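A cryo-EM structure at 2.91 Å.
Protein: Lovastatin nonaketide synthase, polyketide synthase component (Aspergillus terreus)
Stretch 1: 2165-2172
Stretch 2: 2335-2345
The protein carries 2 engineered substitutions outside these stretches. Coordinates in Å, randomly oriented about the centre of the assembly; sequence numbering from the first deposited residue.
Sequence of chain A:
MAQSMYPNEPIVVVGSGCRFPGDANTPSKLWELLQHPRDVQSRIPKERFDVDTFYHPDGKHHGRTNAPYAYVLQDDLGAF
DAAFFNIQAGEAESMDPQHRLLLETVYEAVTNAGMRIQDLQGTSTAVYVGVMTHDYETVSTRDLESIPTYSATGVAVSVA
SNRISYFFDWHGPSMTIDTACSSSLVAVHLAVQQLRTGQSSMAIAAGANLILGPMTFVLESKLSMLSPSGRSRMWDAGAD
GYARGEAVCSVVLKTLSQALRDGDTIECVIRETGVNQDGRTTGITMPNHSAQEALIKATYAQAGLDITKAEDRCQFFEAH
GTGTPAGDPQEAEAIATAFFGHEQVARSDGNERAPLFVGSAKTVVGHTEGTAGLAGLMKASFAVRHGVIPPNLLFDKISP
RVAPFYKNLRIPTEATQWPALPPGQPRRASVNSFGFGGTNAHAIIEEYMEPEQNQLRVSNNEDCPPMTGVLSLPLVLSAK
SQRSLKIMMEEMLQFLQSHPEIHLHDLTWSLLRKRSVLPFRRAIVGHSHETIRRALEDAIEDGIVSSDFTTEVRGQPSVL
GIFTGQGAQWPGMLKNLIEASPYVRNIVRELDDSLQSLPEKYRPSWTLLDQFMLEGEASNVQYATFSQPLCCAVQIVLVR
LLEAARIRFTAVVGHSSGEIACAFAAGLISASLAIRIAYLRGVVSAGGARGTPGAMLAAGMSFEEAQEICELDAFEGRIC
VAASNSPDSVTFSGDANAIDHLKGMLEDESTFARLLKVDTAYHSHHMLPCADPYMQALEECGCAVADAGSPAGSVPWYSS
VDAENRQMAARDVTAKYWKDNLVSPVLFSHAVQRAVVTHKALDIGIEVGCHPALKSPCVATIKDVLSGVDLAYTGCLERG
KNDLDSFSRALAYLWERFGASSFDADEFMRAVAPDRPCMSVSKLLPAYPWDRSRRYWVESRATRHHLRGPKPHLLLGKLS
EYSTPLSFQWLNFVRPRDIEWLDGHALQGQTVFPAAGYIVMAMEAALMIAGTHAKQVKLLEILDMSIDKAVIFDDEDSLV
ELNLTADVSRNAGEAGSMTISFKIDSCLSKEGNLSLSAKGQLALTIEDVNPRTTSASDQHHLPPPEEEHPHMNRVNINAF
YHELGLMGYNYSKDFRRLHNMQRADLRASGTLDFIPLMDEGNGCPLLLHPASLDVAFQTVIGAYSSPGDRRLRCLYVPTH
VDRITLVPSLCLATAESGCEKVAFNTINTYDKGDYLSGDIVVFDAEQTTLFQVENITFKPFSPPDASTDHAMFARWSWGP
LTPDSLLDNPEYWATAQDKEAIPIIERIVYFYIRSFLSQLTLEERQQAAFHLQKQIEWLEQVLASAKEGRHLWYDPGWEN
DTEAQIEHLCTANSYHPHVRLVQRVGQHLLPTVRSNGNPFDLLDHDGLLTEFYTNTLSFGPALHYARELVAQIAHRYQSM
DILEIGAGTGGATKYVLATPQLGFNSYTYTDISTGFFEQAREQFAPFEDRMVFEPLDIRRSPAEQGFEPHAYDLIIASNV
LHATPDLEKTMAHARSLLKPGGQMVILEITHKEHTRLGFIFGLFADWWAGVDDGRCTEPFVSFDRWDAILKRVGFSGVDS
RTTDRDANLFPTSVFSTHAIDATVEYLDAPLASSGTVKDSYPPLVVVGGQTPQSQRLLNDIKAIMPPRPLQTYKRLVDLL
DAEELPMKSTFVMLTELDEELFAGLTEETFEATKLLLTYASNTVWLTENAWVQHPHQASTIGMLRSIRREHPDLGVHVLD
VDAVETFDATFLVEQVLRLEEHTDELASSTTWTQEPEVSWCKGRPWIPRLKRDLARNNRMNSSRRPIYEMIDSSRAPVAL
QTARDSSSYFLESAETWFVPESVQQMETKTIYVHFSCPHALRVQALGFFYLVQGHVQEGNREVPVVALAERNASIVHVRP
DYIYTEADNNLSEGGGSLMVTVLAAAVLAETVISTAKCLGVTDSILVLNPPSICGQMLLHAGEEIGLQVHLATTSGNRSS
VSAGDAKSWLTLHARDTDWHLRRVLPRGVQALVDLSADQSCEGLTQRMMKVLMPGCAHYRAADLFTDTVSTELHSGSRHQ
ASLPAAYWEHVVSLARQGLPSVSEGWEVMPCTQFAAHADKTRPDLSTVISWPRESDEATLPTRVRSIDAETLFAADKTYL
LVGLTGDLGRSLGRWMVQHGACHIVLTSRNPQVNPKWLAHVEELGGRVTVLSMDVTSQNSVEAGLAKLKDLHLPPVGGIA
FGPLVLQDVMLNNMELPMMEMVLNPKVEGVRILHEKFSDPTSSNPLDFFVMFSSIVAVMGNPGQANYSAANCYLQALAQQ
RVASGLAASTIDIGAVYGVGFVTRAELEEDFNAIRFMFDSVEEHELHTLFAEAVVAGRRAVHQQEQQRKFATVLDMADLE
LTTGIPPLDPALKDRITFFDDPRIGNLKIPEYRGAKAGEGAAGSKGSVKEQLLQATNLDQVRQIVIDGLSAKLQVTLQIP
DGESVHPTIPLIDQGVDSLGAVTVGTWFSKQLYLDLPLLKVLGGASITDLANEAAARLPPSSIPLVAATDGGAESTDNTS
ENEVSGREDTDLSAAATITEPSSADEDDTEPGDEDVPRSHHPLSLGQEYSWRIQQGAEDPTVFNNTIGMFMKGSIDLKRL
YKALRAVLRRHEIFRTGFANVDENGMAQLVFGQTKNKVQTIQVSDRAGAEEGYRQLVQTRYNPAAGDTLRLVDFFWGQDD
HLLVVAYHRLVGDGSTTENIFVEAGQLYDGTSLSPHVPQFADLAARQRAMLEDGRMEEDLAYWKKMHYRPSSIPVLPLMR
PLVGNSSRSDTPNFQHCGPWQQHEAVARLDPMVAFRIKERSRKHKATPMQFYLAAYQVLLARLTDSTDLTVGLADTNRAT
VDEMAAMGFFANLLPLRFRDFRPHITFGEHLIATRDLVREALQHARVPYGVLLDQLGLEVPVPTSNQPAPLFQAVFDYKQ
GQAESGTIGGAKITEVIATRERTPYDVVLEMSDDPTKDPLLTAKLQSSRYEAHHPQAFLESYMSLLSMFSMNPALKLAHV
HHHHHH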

ATOM      1  N   THR A2165     -17.970 -47.772  31.871  1.00102.68           N
ATOM      2  CA  THR A2165     -17.838 -46.637  32.773  1.00102.68           C
ATOM      3  C   THR A2165     -16.508 -45.915  32.614  1.00102.68           C
ATOM      4  O   THR A2165     -16.334 -44.837  33.192  1.00102.68           O
ATOM      5  CB  THR A2165     -17.991 -47.090  34.229  1.00102.68           C
ATOM      6  OG1 THR A2165     -17.081 -48.163  34.498  1.00102.68           O
ATOM      7  CG2 THR A2165     -19.414 -47.548  34.498  1.00102.68           C
ATOM      8  N   GLY A2166     -15.577 -46.476  31.851  1.00101.53           N
ATOM      9  CA  GLY A2166     -14.295 -45.850  31.621  1.00101.53           C
ATOM     10  C   GLY A2166     -14.387 -44.759  30.573  1.00101.53           C
ATOM     11  O   GLY A2166     -15.463 -44.299  30.192  1.00101.53           O
ATOM     12  N   ASP A2167     -13.212 -44.339  30.100  1.00101.54           N
ATOM     13  CA  ASP A2167     -13.167 -43.286  29.093  1.00101.54           C
ATOM     14  C   ASP A2167     -13.903 -43.708  27.829  1.00101.54           C
ATOM     15  O   ASP A2167     -14.658 -42.920  27.247  1.00101.54           O
ATOM     16  CB  ASP A2167     -11.715 -42.931  28.774  1.00101.54           C
ATOM     17  CG  ASP A2167     -10.923 -42.554  30.010  1.00101.54           C
ATOM     18  OD1 ASP A2167     -11.441 -42.741  31.130  1.00101.54           O
ATOM     19  OD2 ASP A2167      -9.782 -42.067  29.862  1.00101.54           O
ATOM     20  N   LEU A2168     -13.702 -44.952  27.395  1.00101.23           N
ATOM     21  CA  LEU A2168     -14.385 -45.442  26.203  1.00101.23           C
ATOM     22  C   LEU A2168     -15.894 -45.428  26.398  1.00101.23           C
ATOM     23  O   LEU A2168     -16.641 -44.921  25.552  1.00101.23           O
ATOM     24  CB  LEU A2168     -13.891 -46.851  25.873  1.00101.23           C
ATOM     25  CG  LEU A2168     -14.563 -47.604  24.722  1.00101.23           C
ATOM     26  CD1 LEU A2168     -13.627 -48.684  24.218  1.00101.23           C
ATOM     27  CD2 LEU A2168     -15.892 -48.220  25.137  1.00101.23           C
ATOM     28  N   GLY A2169     -16.361 -45.983  27.515  1.00 99.17           N
ATOM     29  CA  GLY A2169     -17.791 -46.034  27.757  1.00 99.17           C
ATOM     30  C   GLY A2169     -18.404 -44.660  27.931  1.00 99.17           C
ATOM     31  O   GLY A2169     -19.509 -44.397  27.453  1.00 99.17           O
ATOM     32  N   ARG A2170     -17.700 -43.768  28.628  1.00 99.99           N
ATOM     33  CA  ARG A2170     -18.210 -42.414  28.815  1.00 99.99           C
ATOM     34  C   ARG A2170     -18.286 -41.666  27.491  1.00 99.99           C
ATOM     35  O   ARG A2170     -19.254 -40.939  27.236  1.00 99.99           O
ATOM     36  CB  ARG A2170     -17.332 -41.669  29.816  1.00 99.99           C
ATOM     37  CG  ARG A2170     -17.511 -42.162  31.237  1.00 99.99           C
ATOM     38  CD  ARG A2170     -16.612 -41.423  32.200  1.00 99.99           C
ATOM     39  NE  ARG A2170     -15.203 -41.673  31.927  1.00 99.99           N
ATOM     40  CZ  ARG A2170     -14.205 -41.158  32.630  1.00 99.99           C
ATOM     41  NH1 ARG A2170     -14.425 -40.352  33.654  1.00 99.99           N
ATOM     42  NH2 ARG A2170     -12.953 -41.459  32.296  1.00 99.99           N
ATOM     43  N   SER A2171     -17.276 -41.830  26.635  1.00 98.68           N
ATOM     44  CA  SER A2171     -17.329 -41.222  25.312  1.00 98.68           C
ATOM     45  C   SER A2171     -18.495 -41.779  24.509  1.00 98.68           C
ATOM     46  O   SER A2171     -19.213 -41.031  23.833  1.00 98.68           O
ATOM     47  CB  SER A2171     -16.014 -41.459  24.573  1.00 98.68           C
ATOM     48  OG  SER A2171     -15.737 -42.843  24.466  1.00 98.68           O
ATOM     49  N   LEU A2172     -18.701 -43.095  24.573  1.00 97.53           N
ATOM     50  CA  LEU A2172     -19.815 -43.695  23.851  1.00 97.53           C
ATOM     51  C   LEU A2172     -21.145 -43.154  24.354  1.00 97.53           C
ATOM     52  O   LEU A2172     -22.052 -42.883  23.564  1.00 97.53           O
ATOM     53  CB  LEU A2172     -19.773 -45.215  23.988  1.00 97.53           C
ATOM     54  CG  LEU A2172     -20.748 -45.972  23.088  1.00 97.53           C
ATOM     55  CD1 LEU A2172     -20.311 -45.895  21.638  1.00 97.53           C
ATOM     56  CD2 LEU A2172     -20.869 -47.415  23.527  1.00 97.53           C
ATOM     57  N   ALA A2335      -7.418 -51.796  18.283  1.00106.45           N
ATOM     58  CA  ALA A2335      -6.803 -51.104  19.409  1.00106.45           C
ATOM     59  C   ALA A2335      -7.380 -49.695  19.483  1.00106.45           C
ATOM     60  O   ALA A2335      -7.134 -48.868  18.599  1.00106.45           O
ATOM     61  CB  ALA A2335      -5.286 -51.072  19.259  1.00106.45           C
ATOM     62  N   VAL A2336      -8.146 -49.426  20.535  1.00102.08           N
ATOM     63  CA  VAL A2336      -8.740 -48.109  20.741  1.00102.08           C
ATOM     64  C   VAL A2336      -7.717 -47.245  21.470  1.00102.08           C
ATOM     65  O   VAL A2336      -7.498 -47.407  22.673  1.00102.08           O
ATOM     66  CB  VAL A2336     -10.052 -48.199  21.525  1.00102.08           C
ATOM     67  CG1 VAL A2336     -10.761 -46.859  21.518  1.00102.08           C
ATOM     68  CG2 VAL A2336     -10.944 -49.275  20.938  1.00102.08           C
ATOM     69  N   TYR A2337      -7.092 -46.322  20.743  1.00105.55           N
ATOM     70  CA  TYR A2337      -6.038 -45.490  21.306  1.00105.55           C
ATOM     71  C   TYR A2337      -6.582 -44.295  22.076  1.00105.55           C
ATOM     72  O   TYR A2337      -6.079 -43.975  23.158  1.00105.55           O
ATOM     73  CB  TYR A2337      -5.110 -45.005  20.194  1.00105.55           C
ATOM     74  CG  TYR A2337      -4.197 -46.076  19.652  1.00105.55           C
ATOM     75  CD1 TYR A2337      -4.667 -47.033  18.766  1.00105.55           C
ATOM     76  CD2 TYR A2337      -2.863 -46.129  20.023  1.00105.55           C
ATOM     77  CE1 TYR A2337      -3.836 -48.013  18.268  1.00105.55           C
ATOM     78  CE2 TYR A2337      -2.024 -47.104  19.531  1.00105.55           C
ATOM     79  CZ  TYR A2337      -2.514 -48.044  18.652  1.00105.55           C
ATOM     80  OH  TYR A2337      -1.680 -49.020  18.156  1.00105.55           O
ATOM     81  N   GLY A2338      -7.604 -43.627  21.539  1.00100.62           N
ATOM     82  CA  GLY A2338      -8.124 -42.442  22.197  1.00100.62           C
ATOM     83  C   GLY A2338      -8.676 -42.722  23.579  1.00100.62           C
ATOM     84  O   GLY A2338      -8.551 -41.891  24.482  1.00100.62           O
ATOM     85  N   VAL A2339      -9.286 -43.892  23.768  1.00101.21           N
ATOM     86  CA  VAL A2339      -9.934 -44.246  25.025  1.00101.21           C
ATOM     87  C   VAL A2339      -9.868 -45.756  25.198  1.00101.21           C
ATOM     88  O   VAL A2339      -9.592 -46.500  24.255  1.00101.21           O
ATOM     89  CB  VAL A2339     -11.402 -43.759  25.071  1.00101.21           C
ATOM     90  CG1 VAL A2339     -11.459 -42.251  25.213  1.00101.21           C
ATOM     91  CG2 VAL A2339     -12.147 -44.205  23.824  1.00101.21           C
ATOM     92  N   GLY A2340     -10.125 -46.206  26.417  1.00104.21           N
ATOM     93  CA  GLY A2340     -10.138 -47.616  26.744  1.00104.21           C
ATOM     94  C   GLY A2340      -8.944 -48.007  27.596  1.00104.21           C
ATOM     95  O   GLY A2340      -8.135 -47.176  28.016  1.00104.21           O
ATOM     96  N   PHE A2341      -8.843 -49.316  27.848  1.00107.94           N
ATOM     97  CA  PHE A2341      -7.740 -49.823  28.655  1.00107.94           C
ATOM     98  C   PHE A2341      -6.398 -49.519  28.009  1.00107.94           C
ATOM     99  O   PHE A2341      -5.400 -49.320  28.710  1.00107.94           O
ATOM    100  CB  PHE A2341      -7.895 -51.328  28.878  1.00107.94           C
ATOM    101  CG  PHE A2341      -7.655 -52.155  27.646  1.00107.94           C
ATOM    102  CD1 PHE A2341      -8.691 -52.444  26.777  1.00107.94           C
ATOM    103  CD2 PHE A2341      -6.393 -52.647  27.361  1.00107.94           C
ATOM    104  CE1 PHE A2341      -8.474 -53.208  25.647  1.00107.94           C
ATOM    105  CE2 PHE A2341      -6.169 -53.409  26.231  1.00107.94           C
ATOM    106  CZ  PHE A2341      -7.211 -53.690  25.374  1.00107.94           C
ATOM    107  N   VAL A2342      -6.353 -49.474  26.675  1.00109.19           N
ATOM    108  CA  VAL A2342      -5.112 -49.150  25.982  1.00109.19           C
ATOM    109  C   VAL A2342      -4.611 -47.775  26.394  1.00109.19           C
ATOM    110  O   VAL A2342      -3.398 -47.528  26.419  1.00109.19           O
ATOM    111  CB  VAL A2342      -5.321 -49.234  24.458  1.00109.19           C
ATOM    112  CG1 VAL A2342      -4.076 -48.767  23.723  1.00109.19           C
ATOM    113  CG2 VAL A2342      -5.684 -50.652  24.055  1.00109.19           C
ATOM    114  N   THR A2343      -5.522 -46.862  26.724  1.00107.81           N
ATOM    115  CA  THR A2343      -5.145 -45.495  27.055  1.00107.81           C
ATOM    116  C   THR A2343      -4.834 -45.332  28.539  1.00107.81           C
ATOM    117  O   THR A2343      -3.775 -44.807  28.897  1.00107.81           O
ATOM    118  CB  THR A2343      -6.259 -44.531  26.639  1.00107.81           C
ATOM    119  OG1 THR A2343      -6.766 -44.911  25.354  1.00107.81           O
ATOM    120  CG2 THR A2343      -5.725 -43.115  26.559  1.00107.81           C
ATOM    121  N   ARG A2344      -5.740 -45.774  29.415  1.00108.86           N
ATOM    122  CA  ARG A2344      -5.489 -45.649  30.847  1.00108.86           C
ATOM    123  C   ARG A2344      -4.276 -46.465  31.270  1.00108.86           C
ATOM    124  O   ARG A2344      -3.529 -46.048  32.163  1.00108.86           O
ATOM    125  CB  ARG A2344      -6.721 -46.071  31.647  1.00108.86           C
ATOM    126  CG  ARG A2344      -7.254 -47.452  31.315  1.00108.86           C
ATOM    127  CD  ARG A2344      -8.213 -47.941  32.389  1.00108.86           C
ATOM    128  NE  ARG A2344      -9.243 -46.956  32.693  1.00108.86           N
ATOM    129  CZ  ARG A2344     -10.102 -47.054  33.699  1.00108.86           C
ATOM    130  NH1 ARG A2344     -10.087 -48.087  34.525  1.00108.86           N
ATOM    131  NH2 ARG A2344     -11.000 -46.089  33.882  1.00108.86           N
ATOM    132  N   ALA A2345      -4.061 -47.621  30.648  1.00109.76           N
ATOM    133  CA  ALA A2345      -2.873 -48.421  30.909  1.00109.76           C
ATOM    134  C   ALA A2345      -1.662 -47.942  30.122  1.00109.76           C
ATOM    135  O   ALA A2345      -0.570 -48.492  30.298  1.00109.76           O
ATOM    136  CB  ALA A2345      -3.144 -49.893  30.589  1.00109.76           C
TER

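Three residues carry this contact: Val-2339 from the second stretch, and Leu-2168 and Asp-2167 from the first turn of a helix in the first. Each has roughly 60 Å² covered by the opposing stretch, out of 311 Å² buried on both sides together. No hydrogen bond crosses between the stretches, so the pairing rests on close packing, while Ser-2171 and Asp-2167 find polar partners within their own helix.

The backbones come closest where the helix begins. Gly-2166 occupies the N-cap position, and the helix runs from Asp-2167 through Leu-2172 and onward, held by bonds such as Arg-2170 N to Gly-2166 O at 2.8 Å. On the other side, Val-2339 lies in an extended conformation just before Gly-2340, itself the N-cap of a short helix. The CA atoms of Leu-2168 and Val-2339 are 4.8 Å apart, a spacing that lets a beta-branched side chain lie directly against helix backbone.

Val-2339 uses that spacing fully. Its CA-to-CB bond points toward the helix, and its CB sits 3.5 Å from Leu-2168 N. The two methyls then spread over different neighbours: Val-2339 CG1 meets Asp-2167 CB at 3.6 Å, while Val-2339 CG2 lies 3.8 Å from Leu-2168 CB and 3.9 Å from Ser-2171 OG. A compact, branched residue thus touches three positions of one helix. The serine hydroxyl can face a methyl without penalty because it is already bonded: Ser-2171 OG donates to Leu-2168 O at 2.5 Å within its own helix.

The CA-to-CB bond of Leu-2168 points sideways, and its side chain extends the apolar patch beyond the valine. Its CD1 reaches Val-2336 CG2 at 4.3 Å, a looser contact, while its CB lies 3.9 Å from Gly-2340 N. The backbone of Gly-2340 also matters here. At its phi of 109° and psi of -175°, a CB would be jammed against the carbonyl oxygen of the preceding residue, which by itself calls for glycine; that same CB would stand 3.7 Å from Leu-2168 CD1.

Asp-2167 divides its chemistry by atom. Its CB packs against the valine methyl, while its carboxylate turns to charge. The salt bridge is internal to the helix, with Arg-2170 NH2 only 2.3 Å from Asp-2167 OD1, very short for such a pair; Asp-2167 OD2 is bonded elsewhere in the structure. Arg-2170 NE adds a weak bond to Gly-2166 O at 3.2 Å. Across the contact, Arg-2344 NH2 stands 4.4 Å from Asp-2167 OD1. The opposite charges are near, but beyond a salt bridge, with the oxygen at the edge of the guanidinium and near its plane. The same Arg-2344 NH2 lies 4.0 Å from Gly-2166 CA, so the exposed arginine lies against the N-cap glycine.

The rule to read from this site is economical: place a branched apolar residue against a helix start, give the nearby serine and aspartate oxygens partners in their own helix or elsewhere in the structure, and let a long charged side chain lie over the N-cap.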